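Local atomic coordinates of mandelate racemase/muconate lactonizing enzyme-like protein (Rubrobacter xylanophilus DSM 9941, PDB entry 2QQ6), a protein that belongs to the mandelate racemase/muconate lactonizing enzyme family, binds magnesium and probably has lyase activity. Residues 148-153 with 197-202; 170-175 with 215-220; 185-190 with 220-225; 191-196 with 226-231. All blocks are in the same frame, centred on the assembly; numbering follows the deposited sequence.

Contact 1. Residues 148-153 with 197-202; sequences GSNEEY and VARVAA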
loop_
_atom_site.group_PDB
_atom_site.type_symbol
_atom_site.label_atom_id
_atom_site.label_comp_id
_atom_site.label_asym_id
_atom_site.label_seq_id
_atom_site.Cartn_x
_atom_site.Cartn_y
_atom_site.Cartn_z
ATOM N N GLY B 148 -2.272 -17.543 35.491
ATOM C CA GLY B 148 -3.547 -16.893 35.720
ATOM C C GLY B 148 -3.455 -15.499 35.146
ATOM O O GLY B 148 -3.371 -14.526 35.880
ATOM N N SER B 149 -3.448 -15.408 33.824
ATOM C CA SER B 149 -3.365 -14.124 33.144
ATOM C C SER B 149 -4.660 -13.348 33.377
ATOM O O SER B 149 -4.649 -12.129 33.546
ATOM C CB SER B 149 -3.154 -14.349 31.646
ATOM O OG SER B 149 -2.122 -15.296 31.416
ATOM N N ASN B 150 -5.773 -14.071 33.385
ATOM C CA ASN B 150 -7.078 -13.472 33.601
ATOM C C ASN B 150 -7.014 -12.448 34.719
ATOM O O ASN B 150 -7.640 -11.389 34.647
ATOM C CB ASN B 150 -8.070 -14.569 33.943
ATOM C CG ASN B 150 -8.063 -15.670 32.919
ATOM O OD1 ASN B 150 -8.695 -15.558 31.863
ATOM N ND2 ASN B 150 -7.314 -16.737 33.205
ATOM N N GLU B 151 -6.252 -12.774 35.758
ATOM C CA GLU B 151 -6.074 -11.875 36.891
ATOM C C GLU B 151 -5.513 -10.555 36.356
ATOM O O GLU B 151 -6.152 -9.507 36.448
ATOM C CB GLU B 151 -5.082 -12.466 37.911
ATOM C CG GLU B 151 -5.598 -13.601 38.806
ATOM C CD GLU B 151 -4.547 -14.069 39.851
ATOM O OE1 GLU B 151 -3.972 -13.216 40.574
ATOM O OE2 GLU B 151 -4.298 -15.293 39.959
ATOM N N GLU B 152 -4.313 -10.629 35.790
ATOM C CA GLU B 152 -3.637 -9.460 35.248
ATOM C C GLU B 152 -4.553 -8.593 34.393
ATOM O O GLU B 152 -4.515 -7.365 34.466
ATOM C CB GLU B 152 -2.421 -9.889 34.416
ATOM C CG GLU B 152 -1.233 -10.440 35.221
ATOM C CD GLU B 152 -1.569 -11.700 36.015
ATOM O OE1 GLU B 152 -2.078 -12.666 35.398
ATOM O OE2 GLU B 152 -1.313 -11.725 37.249
ATOM N N TYR B 153 -5.391 -9.226 33.586
ATOM C CA TYR B 153 -6.274 -8.454 32.733
ATOM C C TYR B 153 -7.395 -7.764 33.482
ATOM O O TYR B 153 -7.732 -6.626 33.169
ATOM C CB TYR B 153 -6.807 -9.333 31.594
ATOM C CG TYR B 153 -5.690 -9.728 30.653
ATOM C CD1 TYR B 153 -4.901 -10.845 30.916
ATOM C CD2 TYR B 153 -5.327 -8.899 29.588
ATOM C CE1 TYR B 153 -3.774 -11.122 30.154
ATOM C CE2 TYR B 153 -4.202 -9.165 28.827
ATOM C CZ TYR B 153 -3.426 -10.277 29.117
ATOM O OH TYR B 153 -2.281 -10.537 28.398
ATOM N N VAL B 197 -12.988 -17.661 25.331
ATOM C CA VAL B 197 -14.249 -17.274 25.933
ATOM C C VAL B 197 -14.028 -17.026 27.423
ATOM O O VAL B 197 -14.678 -16.177 28.040
ATOM C CB VAL B 197 -15.296 -18.378 25.770
ATOM C CG1 VAL B 197 -16.611 -17.926 26.349
ATOM C CG2 VAL B 197 -15.446 -18.728 24.310
ATOM N N ALA B 198 -13.093 -17.772 27.997
ATOM C CA ALA B 198 -12.799 -17.632 29.409
ATOM C C ALA B 198 -12.297 -16.232 29.675
ATOM O O ALA B 198 -12.732 -15.585 30.627
ATOM C CB ALA B 198 -11.759 -18.653 29.834
ATOM N N ARG B 199 -11.380 -15.767 28.829
ATOM C CA ARG B 199 -10.829 -14.435 28.997
ATOM C C ARG B 199 -11.976 -13.441 28.965
ATOM O O ARG B 199 -12.075 -12.550 29.811
ATOM C CB ARG B 199 -9.821 -14.118 27.885
ATOM C CG ARG B 199 -9.206 -12.719 27.983
ATOM C CD ARG B 199 -8.550 -12.461 29.357
ATOM N NE ARG B 199 -7.362 -13.283 29.591
ATOM C CZ ARG B 199 -6.266 -13.236 28.837
ATOM N NH1 ARG B 199 -6.205 -12.400 27.800
ATOM N NH2 ARG B 199 -5.237 -14.031 29.111
ATOM N N VAL B 200 -12.860 -13.621 27.994
ATOM C CA VAL B 200 -13.991 -12.733 27.851
ATOM C C VAL B 200 -14.821 -12.758 29.128
ATOM O O VAL B 200 -14.943 -11.744 29.813
ATOM C CB VAL B 200 -14.857 -13.129 26.632
ATOM C CG1 VAL B 200 -15.872 -12.042 26.328
ATOM C CG2 VAL B 200 -13.973 -13.346 25.424
ATOM N N ALA B 201 -15.364 -13.920 29.475
ATOM C CA ALA B 201 -16.197 -14.032 30.676
ATOM C C ALA B 201 -15.589 -13.362 31.906
ATOM O O ALA B 201 -16.239 -12.571 32.585
ATOM C CB ALA B 201 -16.476 -15.491 30.968
ATOM N N ALA B 202 -14.329 -13.686 32.169
ATOM C CA ALA B 202 -13.589 -13.168 33.310
ATOM C C ALA B 202 -13.606 -11.662 33.414
ATOM O O ALA B 202 -13.768 -11.101 34.498
ATOM C CB ALA B 202 -12.154 -13.646 33.240
#

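Contact 2. Residues 170-175 with 215-220; sequences LDVDDI and IDMHGR. With MG (magnesium ion), chain D.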
loop_
_atom_site.group_PDB
_atom_site.type_symbol
_atom_site.label_atom_id
_atom_site.label_comp_id
_atom_site.label_asym_id
_atom_site.label_seq_id
_atom_site.Cartn_x
_atom_site.Cartn_y
_atom_site.Cartn_z
ATOM N N LEU B 170 -10.084 -5.382 24.445
ATOM C CA LEU B 170 -9.297 -6.569 24.783
ATOM C C LEU B 170 -8.974 -7.540 23.648
ATOM O O LEU B 170 -9.760 -7.701 22.710
ATOM C CB LEU B 170 -10.021 -7.340 25.878
ATOM C CG LEU B 170 -9.335 -7.223 27.228
ATOM C CD1 LEU B 170 -10.341 -7.459 28.332
ATOM C CD2 LEU B 170 -8.162 -8.210 27.279
ATOM N N ASP B 171 -7.820 -8.200 23.761
ATOM C CA ASP B 171 -7.376 -9.175 22.764
ATOM C C ASP B 171 -7.726 -10.583 23.183
ATOM O O ASP B 171 -7.908 -10.846 24.365
ATOM C CB ASP B 171 -5.865 -9.128 22.564
ATOM C CG ASP B 171 -5.390 -7.812 22.009
ATOM O OD1 ASP B 171 -6.182 -7.137 21.313
ATOM O OD2 ASP B 171 -4.213 -7.465 22.251
ATOM N N VAL B 172 -7.794 -11.490 22.215
ATOM C CA VAL B 172 -8.117 -12.883 22.503
ATOM C C VAL B 172 -7.449 -13.863 21.541
ATOM O O VAL B 172 -7.881 -15.012 21.416
ATOM C CB VAL B 172 -9.646 -13.136 22.490
ATOM C CG1 VAL B 172 -10.314 -12.293 23.549
ATOM C CG2 VAL B 172 -10.223 -12.824 21.130
ATOM N N ASP B 173 -6.393 -13.403 20.875
ATOM C CA ASP B 173 -5.647 -14.237 19.941
ATOM C C ASP B 173 -4.230 -14.568 20.446
ATOM O O ASP B 173 -3.497 -13.701 20.930
ATOM C CB ASP B 173 -5.575 -13.572 18.547
ATOM C CG ASP B 173 -4.784 -12.261 18.542
ATOM O OD1 ASP B 173 -5.187 -11.323 19.252
ATOM O OD2 ASP B 173 -3.768 -12.161 17.818
ATOM N N ASP B 174 -3.857 -15.839 20.326
ATOM C CA ASP B 174 -2.545 -16.309 20.751
ATOM C C ASP B 174 -2.075 -17.368 19.747
ATOM O O ASP B 174 -1.902 -18.538 20.089
ATOM C CB ASP B 174 -2.654 -16.890 22.168
ATOM C CG ASP B 174 -1.310 -17.023 22.858
ATOM O OD1 ASP B 174 -0.336 -16.389 22.401
ATOM O OD2 ASP B 174 -1.235 -17.755 23.870
ATOM N N ILE B 175 -1.880 -16.934 18.501
ATOM C CA ILE B 175 -1.449 -17.802 17.401
ATOM C C ILE B 175 -0.088 -18.462 17.656
ATOM O O ILE B 175 0.241 -19.506 17.075
ATOM C CB ILE B 175 -1.406 -16.997 16.063
ATOM C CG1 ILE B 175 -2.819 -16.832 15.512
ATOM C CG2 ILE B 175 -0.594 -17.724 15.009
ATOM C CD1 ILE B 175 -3.783 -16.183 16.454
ATOM N N ILE B 215 -13.749 -6.424 21.769
ATOM C CA ILE B 215 -12.704 -7.447 21.642
ATOM C C ILE B 215 -12.067 -7.559 20.247
ATOM O O ILE B 215 -12.767 -7.663 19.240
ATOM C CB ILE B 215 -13.301 -8.808 22.039
ATOM C CG1 ILE B 215 -13.631 -8.785 23.533
ATOM C CG2 ILE B 215 -12.362 -9.945 21.651
ATOM C CD1 ILE B 215 -14.331 -10.028 24.032
ATOM N N ASP B 216 -10.736 -7.564 20.206
ATOM C CA ASP B 216 -9.992 -7.638 18.948
ATOM C C ASP B 216 -9.480 -9.049 18.711
ATOM O O ASP B 216 -8.996 -9.702 19.632
ATOM C CB ASP B 216 -8.794 -6.680 18.992
ATOM C CG ASP B 216 -8.232 -6.357 17.613
ATOM O OD1 ASP B 216 -8.369 -7.170 16.669
ATOM O OD2 ASP B 216 -7.617 -5.281 17.479
HETATM N N MSE B 217 -9.592 -9.511 17.468
HETATM C CA MSE B 217 -9.107 -10.831 17.079
HETATM C C MSE B 217 -7.904 -10.719 16.148
HETATM O O MSE B 217 -7.388 -11.715 15.664
HETATM C CB MSE B 217 -10.209 -11.624 16.389
HETATM C CG MSE B 217 -11.386 -11.961 17.276
HETATM SE SE MSE B 217 -12.569 -13.392 16.515
HETATM C CE MSE B 217 -14.052 -12.304 15.952
ATOM N N HIS B 218 -7.480 -9.488 15.896
ATOM C CA HIS B 218 -6.344 -9.208 15.029
ATOM C C HIS B 218 -6.365 -9.973 13.717
ATOM O O HIS B 218 -5.322 -10.326 13.179
ATOM C CB HIS B 218 -5.042 -9.461 15.792
ATOM C CG HIS B 218 -4.764 -8.420 16.831
ATOM N ND1 HIS B 218 -4.535 -8.727 18.155
ATOM C CD2 HIS B 218 -4.766 -7.067 16.757
ATOM C CE1 HIS B 218 -4.417 -7.611 18.848
ATOM N NE2 HIS B 218 -4.555 -6.587 18.025
ATOM N N GLY B 219 -7.582 -10.214 13.223
ATOM C CA GLY B 219 -7.831 -10.934 11.978
ATOM C C GLY B 219 -6.879 -12.063 11.652
ATOM O O GLY B 219 -6.034 -11.931 10.771
ATOM N N ARG B 220 -7.039 -13.190 12.337
ATOM C CA ARG B 220 -6.150 -14.328 12.127
ATOM C C ARG B 220 -6.872 -15.634 11.826
ATOM O O ARG B 220 -6.207 -16.664 11.699
ATOM C CB ARG B 220 -5.298 -14.598 13.378
ATOM C CG ARG B 220 -4.865 -13.400 14.190
ATOM C CD ARG B 220 -3.541 -12.847 13.738
ATOM N NE ARG B 220 -3.013 -11.922 14.733
ATOM C CZ ARG B 220 -1.893 -11.231 14.587
ATOM N NH1 ARG B 220 -1.170 -11.352 13.479
ATOM N NH2 ARG B 220 -1.496 -10.418 15.551
HETATM MG MG MG D . -6.878 -3.511 16.311
#

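Contact 3. Residues 185-190 with 220-225; sequences NGAISP and RFDIPS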
loop_
_atom_site.group_PDB
_atom_site.type_symbol
_atom_site.label_atom_id
_atom_site.label_comp_id
_atom_site.label_asym_id
_atom_site.label_seq_id
_atom_site.Cartn_x
_atom_site.Cartn_y
_atom_site.Cartn_z
ATOM N N ASN B 185 -2.722 -21.882 9.113
ATOM C CA ASN B 185 -4.164 -21.860 8.906
ATOM C C ASN B 185 -4.671 -20.975 10.043
ATOM O O ASN B 185 -3.882 -20.551 10.903
ATOM C CB ASN B 185 -4.797 -23.258 8.987
ATOM C CG ASN B 185 -4.400 -24.033 10.235
ATOM O OD1 ASN B 185 -4.260 -23.481 11.328
ATOM N ND2 ASN B 185 -4.247 -25.336 10.075
ATOM N N GLY B 186 -5.960 -20.671 10.063
ATOM C CA GLY B 186 -6.449 -19.818 11.130
ATOM C C GLY B 186 -7.477 -20.516 11.978
ATOM O O GLY B 186 -8.407 -19.893 12.483
ATOM N N ALA B 187 -7.294 -21.818 12.138
ATOM C CA ALA B 187 -8.222 -22.631 12.894
ATOM C C ALA B 187 -8.078 -22.420 14.392
ATOM O O ALA B 187 -6.989 -22.154 14.871
ATOM C CB ALA B 187 -8.003 -24.088 12.539
ATOM N N ILE B 188 -9.188 -22.510 15.123
ATOM C CA ILE B 188 -9.183 -22.363 16.585
ATOM C C ILE B 188 -9.512 -23.735 17.132
ATOM O O ILE B 188 -10.539 -24.301 16.781
ATOM C CB ILE B 188 -10.274 -21.390 17.098
ATOM C CG1 ILE B 188 -10.064 -19.993 16.515
ATOM C CG2 ILE B 188 -10.244 -21.322 18.623
ATOM C CD1 ILE B 188 -11.006 -18.956 17.094
ATOM N N SER B 189 -8.645 -24.265 17.985
ATOM C CA SER B 189 -8.850 -25.590 18.546
ATOM C C SER B 189 -9.947 -25.607 19.591
ATOM O O SER B 189 -10.346 -24.563 20.099
ATOM C CB SER B 189 -7.551 -26.101 19.157
ATOM O OG SER B 189 -7.224 -25.381 20.324
ATOM N N PRO B 190 -10.464 -26.805 19.920
ATOM C CA PRO B 190 -11.525 -26.913 20.925
ATOM C C PRO B 190 -11.182 -26.181 22.229
ATOM O O PRO B 190 -11.937 -25.328 22.691
ATOM C CB PRO B 190 -11.652 -28.426 21.113
ATOM C CG PRO B 190 -11.388 -28.949 19.753
ATOM C CD PRO B 190 -10.184 -28.126 19.320
ATOM N N ARG B 220 -7.039 -13.190 12.337
ATOM C CA ARG B 220 -6.150 -14.328 12.127
ATOM C C ARG B 220 -6.872 -15.634 11.826
ATOM O O ARG B 220 -6.207 -16.664 11.699
ATOM C CB ARG B 220 -5.298 -14.598 13.378
ATOM C CG ARG B 220 -4.865 -13.400 14.190
ATOM C CD ARG B 220 -3.541 -12.847 13.738
ATOM N NE ARG B 220 -3.013 -11.922 14.733
ATOM C CZ ARG B 220 -1.893 -11.231 14.587
ATOM N NH1 ARG B 220 -1.170 -11.352 13.479
ATOM N NH2 ARG B 220 -1.496 -10.418 15.551
ATOM N N PHE B 221 -8.199 -15.625 11.698
ATOM C CA PHE B 221 -8.897 -16.898 11.507
ATOM C C PHE B 221 -9.752 -17.156 10.283
ATOM O O PHE B 221 -10.213 -16.235 9.608
ATOM C CB PHE B 221 -9.713 -17.185 12.759
ATOM C CG PHE B 221 -9.005 -16.790 14.009
ATOM C CD1 PHE B 221 -9.006 -15.464 14.431
ATOM C CD2 PHE B 221 -8.266 -17.723 14.730
ATOM C CE1 PHE B 221 -8.282 -15.079 15.548
ATOM C CE2 PHE B 221 -7.536 -17.350 15.851
ATOM C CZ PHE B 221 -7.542 -16.030 16.262
ATOM N N ASP B 222 -9.951 -18.447 10.031
ATOM C CA ASP B 222 -10.745 -18.936 8.917
ATOM C C ASP B 222 -12.230 -18.789 9.206
ATOM O O ASP B 222 -12.646 -18.537 10.337
ATOM C CB ASP B 222 -10.442 -20.410 8.638
ATOM C CG ASP B 222 -10.665 -21.287 9.849
ATOM O OD1 ASP B 222 -11.508 -20.921 10.701
ATOM O OD2 ASP B 222 -10.015 -22.350 9.946
ATOM N N ILE B 223 -13.027 -18.978 8.169
ATOM C CA ILE B 223 -14.461 -18.852 8.289
ATOM C C ILE B 223 -15.057 -19.627 9.464
ATOM O O ILE B 223 -15.743 -19.039 10.305
ATOM C CB ILE B 223 -15.149 -19.258 6.956
ATOM C CG1 ILE B 223 -14.977 -18.134 5.930
ATOM C CG2 ILE B 223 -16.615 -19.546 7.182
ATOM C CD1 ILE B 223 -15.679 -16.859 6.324
ATOM N N PRO B 224 -14.792 -20.949 9.548
ATOM C CA PRO B 224 -15.321 -21.783 10.631
ATOM C C PRO B 224 -15.021 -21.265 12.040
ATOM O O PRO B 224 -15.930 -21.098 12.862
ATOM C CB PRO B 224 -14.679 -23.140 10.361
ATOM C CG PRO B 224 -14.560 -23.155 8.898
ATOM C CD PRO B 224 -14.023 -21.779 8.606
ATOM N N SER B 225 -13.748 -21.009 12.317
ATOM C CA SER B 225 -13.363 -20.525 13.634
ATOM C C SER B 225 -14.041 -19.183 13.955
ATOM O O SER B 225 -14.595 -18.991 15.038
ATOM C CB SER B 225 -11.830 -20.396 13.720
ATOM O OG SER B 225 -11.182 -21.652 13.568
#

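Contact 4. Residues 191-196 with 226-231; sequences REHEAM and SIRFAR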
loop_
_atom_site.group_PDB
_atom_site.type_symbol
_atom_site.label_atom_id
_atom_site.label_comp_id
_atom_site.label_asym_id
_atom_site.label_seq_id
_atom_site.Cartn_x
_atom_site.Cartn_y
_atom_site.Cartn_z
ATOM N N ARG B 191 -10.027 -26.515 22.796
ATOM C CA ARG B 191 -9.539 -25.932 24.048
ATOM C C ARG B 191 -9.029 -24.480 23.971
ATOM O O ARG B 191 -9.104 -23.739 24.949
ATOM C CB ARG B 191 -8.444 -26.845 24.612
ATOM C CG ARG B 191 -7.622 -26.238 25.729
ATOM C CD ARG B 191 -6.407 -27.098 26.004
ATOM N NE ARG B 191 -6.748 -28.336 26.698
ATOM C CZ ARG B 191 -5.894 -29.335 26.895
ATOM N NH1 ARG B 191 -4.645 -29.248 26.442
ATOM N NH2 ARG B 191 -6.283 -30.414 27.564
ATOM N N GLU B 192 -8.490 -24.098 22.818
ATOM C CA GLU B 192 -7.990 -22.748 22.564
ATOM C C GLU B 192 -9.221 -21.835 22.540
ATOM O O GLU B 192 -9.178 -20.657 22.919
ATOM C CB GLU B 192 -7.285 -22.732 21.203
ATOM C CG GLU B 192 -6.836 -21.380 20.675
ATOM C CD GLU B 192 -6.422 -21.430 19.196
ATOM O OE1 GLU B 192 -5.968 -20.393 18.668
ATOM O OE2 GLU B 192 -6.549 -22.500 18.555
ATOM N N HIS B 193 -10.325 -22.418 22.093
ATOM C CA HIS B 193 -11.597 -21.729 22.001
ATOM C C HIS B 193 -12.147 -21.438 23.398
ATOM O O HIS B 193 -12.575 -20.323 23.683
ATOM C CB HIS B 193 -12.576 -22.603 21.219
ATOM C CG HIS B 193 -13.956 -22.034 21.116
ATOM N ND1 HIS B 193 -14.424 -21.418 19.975
ATOM C CD2 HIS B 193 -14.972 -21.997 22.010
ATOM C CE1 HIS B 193 -15.670 -21.027 20.172
ATOM N NE2 HIS B 193 -16.026 -21.365 21.399
ATOM N N GLU B 194 -12.137 -22.438 24.275
ATOM C CA GLU B 194 -12.650 -22.238 25.621
ATOM C C GLU B 194 -11.779 -21.211 26.305
ATOM O O GLU B 194 -12.268 -20.356 27.028
ATOM C CB GLU B 194 -12.618 -23.538 26.421
ATOM C CG GLU B 194 -13.100 -24.754 25.657
ATOM C CD GLU B 194 -14.475 -24.567 25.032
ATOM O OE1 GLU B 194 -14.693 -25.109 23.918
ATOM O OE2 GLU B 194 -15.332 -23.891 25.653
ATOM N N ALA B 195 -10.478 -21.300 26.069
ATOM C CA ALA B 195 -9.540 -20.369 26.673
ATOM C C ALA B 195 -9.945 -18.937 26.369
ATOM O O ALA B 195 -9.960 -18.084 27.251
ATOM C CB ALA B 195 -8.135 -20.635 26.157
HETATM N N MSE B 196 -10.278 -18.682 25.112
HETATM C CA MSE B 196 -10.666 -17.346 24.688
HETATM C C MSE B 196 -11.952 -16.830 25.334
HETATM O O MSE B 196 -12.006 -15.692 25.820
HETATM C CB MSE B 196 -10.782 -17.315 23.172
HETATM C CG MSE B 196 -9.439 -17.419 22.490
HETATM SE SE MSE B 196 -9.578 -18.046 20.622
HETATM C CE MSE B 196 -10.300 -16.393 19.815
ATOM N N SER B 226 -14.002 -18.258 13.003
ATOM C CA SER B 226 -14.601 -16.945 13.194
ATOM C C SER B 226 -16.068 -17.088 13.595
ATOM O O SER B 226 -16.507 -16.542 14.610
ATOM C CB SER B 226 -14.496 -16.136 11.901
ATOM O OG SER B 226 -13.165 -16.082 11.430
ATOM N N ILE B 227 -16.808 -17.846 12.791
ATOM C CA ILE B 227 -18.224 -18.078 13.015
ATOM C C ILE B 227 -18.523 -18.752 14.343
ATOM O O ILE B 227 -19.394 -18.312 15.090
ATOM C CB ILE B 227 -18.816 -18.907 11.867
ATOM C CG1 ILE B 227 -18.721 -18.113 10.563
ATOM C CG2 ILE B 227 -20.246 -19.238 12.144
ATOM C CD1 ILE B 227 -19.489 -18.707 9.420
ATOM N N ARG B 228 -17.798 -19.820 14.646
ATOM C CA ARG B 228 -18.019 -20.524 15.896
ATOM C C ARG B 228 -17.694 -19.618 17.075
ATOM O O ARG B 228 -18.402 -19.635 18.083
ATOM C CB ARG B 228 -17.165 -21.792 15.965
ATOM C CG ARG B 228 -17.513 -22.690 17.141
ATOM C CD ARG B 228 -16.519 -23.838 17.369
ATOM N NE ARG B 228 -16.725 -24.428 18.699
ATOM C CZ ARG B 228 -15.899 -25.283 19.310
ATOM N NH1 ARG B 228 -14.768 -25.690 18.722
ATOM N NH2 ARG B 228 -16.197 -25.720 20.534
ATOM N N PHE B 229 -16.640 -18.813 16.960
ATOM C CA PHE B 229 -16.284 -17.945 18.068
ATOM C C PHE B 229 -17.258 -16.795 18.206
ATOM O O PHE B 229 -17.589 -16.389 19.321
ATOM C CB PHE B 229 -14.868 -17.388 17.919
ATOM C CG PHE B 229 -14.426 -16.580 19.103
ATOM C CD1 PHE B 229 -14.162 -17.200 20.319
ATOM C CD2 PHE B 229 -14.384 -15.181 19.037
ATOM C CE1 PHE B 229 -13.869 -16.446 21.457
ATOM C CE2 PHE B 229 -14.093 -14.404 20.177
ATOM C CZ PHE B 229 -13.837 -15.037 21.390
ATOM N N ALA B 230 -17.714 -16.266 17.074
ATOM C CA ALA B 230 -18.661 -15.153 17.080
ATOM C C ALA B 230 -19.963 -15.569 17.738
ATOM O O ALA B 230 -20.480 -14.856 18.600
ATOM C CB ALA B 230 -18.935 -14.689 15.679
ATOM N N ARG B 231 -20.495 -16.721 17.334
ATOM C CA ARG B 231 -21.747 -17.203 17.906
ATOM C C ARG B 231 -21.616 -17.273 19.417
ATOM O O ARG B 231 -22.592 -17.142 20.136
ATOM C CB ARG B 231 -22.112 -18.573 17.336
#

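Contact 1. Residues 148-153 with 197-202
A cation-pi stack of Arg199 on Tyr153 joins two neighbouring outer helices of the barrel domain, 149-162 and 190-207, near the start of the first. The short segments have axes 9.9 Å apart at an angle of 40°, and side chains, chiefly Arg199, fill the space between them. Arg199 leaves its helix with CG anti to the backbone N (chi1 179°), and bends at the next two torsions carry its guanidinium to the other helix. There the flat group lies over one face of the phenol ring, the two planes 14° apart, with CZ 3.8 Å from the ring centroid of Tyr153. NH1 sits over the centre of the ring, whereas Arg199 NH2 reaches past CE1 to within 3.3 Å of Ser149 CB. Asn150 approaches from the guanidinium edge: its OD1 takes a weak hydrogen bond from Arg199 NE at 3.5 Å, and the same oxygen lies 4.2 Å from Ala202 CB. Small residues suit their places here, Ala202 leaving room for the amide and Ser149 for the guanidinium; the Ser149 hydroxyl is bonded elsewhere, to Leu144 O. The positive charge is probably offset by the pi electrons of Tyr153 and the partial negative charge of the Asn150 amide oxygen, with no carboxylate of either segment in contact.

Contact 2. Residues 170-175 with 215-220
Leu170 O is approached by two donors of the next strand: Asp216 N gives it a hydrogen bond of 2.7 Å, and the CA-H of Ile215 adds a weaker contact. One step on, Val172 N returns only a weak bond to Asp216 O as both chains leave the sheet. Just past the strand end, Val172 CG2 meets Ile215 CG2 at 3.6 Å on the side packed by helix 190-207, branched side chains that cross at about a right angle. Asp171 and Asp216 point together to the other side, that of the metal site at the C-terminal strand ends of the enolase-type barrel: Asp216 OD2 binds the magnesium ion at 2.2 Å, and Glu242 and Glu268 complete its protein ligands. The other oxygen, OD1, closes an Asx turn by accepting from His218 N at 2.6 Å. Beyond it the Asp173 carboxylate serves two partners, its CG lying between the backbone N and the carbonyl carbon (chi1 65°). Its OD1 is met on the syn side by His218 ND1 at 2.9 Å, while OD2 forms a salt bridge with Arg220 NE at 3.2 Å, the donor lying above the carboxylate plane. An alanine in place of Asp173 would probably leave His218 ND1 and Arg220 NE without this shared acceptor and the imidazole freer to turn. Arg220 NH2 also bonds Ala136 O, and Phe79 of the second subunit meets the His218 ring nearly perpendicularly.

Contact 3. Residues 185-190 with 220-225
Ile188 lies against Ser225 and Phe221, joining the loop that leads into helix 190-207 to the first turn of helix 223-233. Its CB faces the serine hydroxyl, 3.7 Å from Ser225 OG. With CG1 anti to the carbonyl carbon (chi1 -61°), the next atom drops between the two partners, Ile188 CG1 meeting Phe221 CD2 at 3.4 Å and Ser225 CB at much the same distance. The tip, CD1, ends over the face of the aromatic ring in a CH-pi contact, 4.2 Å from the Phe221 centroid; beyond it lies Met196. The backbone of the isoleucine is fixed too, since Ile188 N donates to Ser225 OG at 2.7 Å. Serine suits the position because its short side chain brings OG within reach of that N-H. Further back, Gly186 O accepts from Asp222 N at 3.2 Å, the donor standing above the carbonyl plane. Glycine fits here because a CB would run into Arg220 O and Phe221 CA. Asp222 is the N-cap of helix 223-233, and its OD1 accepts from Ser225 N at 2.8 Å. Helix start and loop are thus joined by polar bonds between backbone and side-chain groups, with Ile188 on Phe221 as an apolar contact beside them.

Contact 4. Residues 191-196 with 226-231
Helices 190-207 and 223-233 are successive outer helices of the barrel, and His193 is the wedge between them where these segments cross at 36°. The axes are 11.1 Å apart, a wide spacing that is filled by large flat side chains. On one face of the imidazole the guanidinium of Arg228 lies nearly parallel, the centres 4.2 Å apart and Arg228 NE offset toward the ring's rim. The arginine chain is extended from CG to NE, which brings NE over that face; its NH2 then comes within 3.8 Å of Glu194 OE1, a long salt bridge at the exposed border. Phe229 approaches from the opposite side of the imidazole and turns its edge to that face, an offset edge-to-face pair whose centroids are 5.9 Å apart and whose planes stand at 78°. One face of the phenyl ring is taken by the selenomethionine Met196. Its methyl CE sits almost above the centre, 3.9 Å from the Phe229 centroid, while CB touches the rim at Phe229 CE1 at 3.6 Å. The selenium lies obliquely farther off, in a Met-aromatic contact. An alanine in place of His193 would probably open a gap between the arginine and the phenylalanine and leave the Arg228 guanidinium without the flat surface it rests on. The flexible methionine-type chain, here with selenium, bends at its last torsion to lay CE on the ring. Two roughly parallel helices joined through strand 212-216, an alpha-beta-alpha segment, are the kind of packing found around a TIM barrel.

How the contacts relate
From the N terminus, the first segments come in the order 148-153, 170-175, 185-190 and 191-196, and their partners follow in the same order from 197-202 to 226-231. Each contact therefore crosses the others, and none lies within another. Contact 1 closes a loop of 43 residues and joins two outer helices. Contact 2 closes 39 residues between adjacent parallel strands and holds one of the three magnesium ligands at the C-terminal end of the barrel strands. Contacts 3 and 4 each close 29 residues, tying the start and then the body of helix 223-233 to helix 190-207 and its entry loop. Contacts 2 and 3 share Arg220; Val200 packs on Ile215, and Val197 on Phe229.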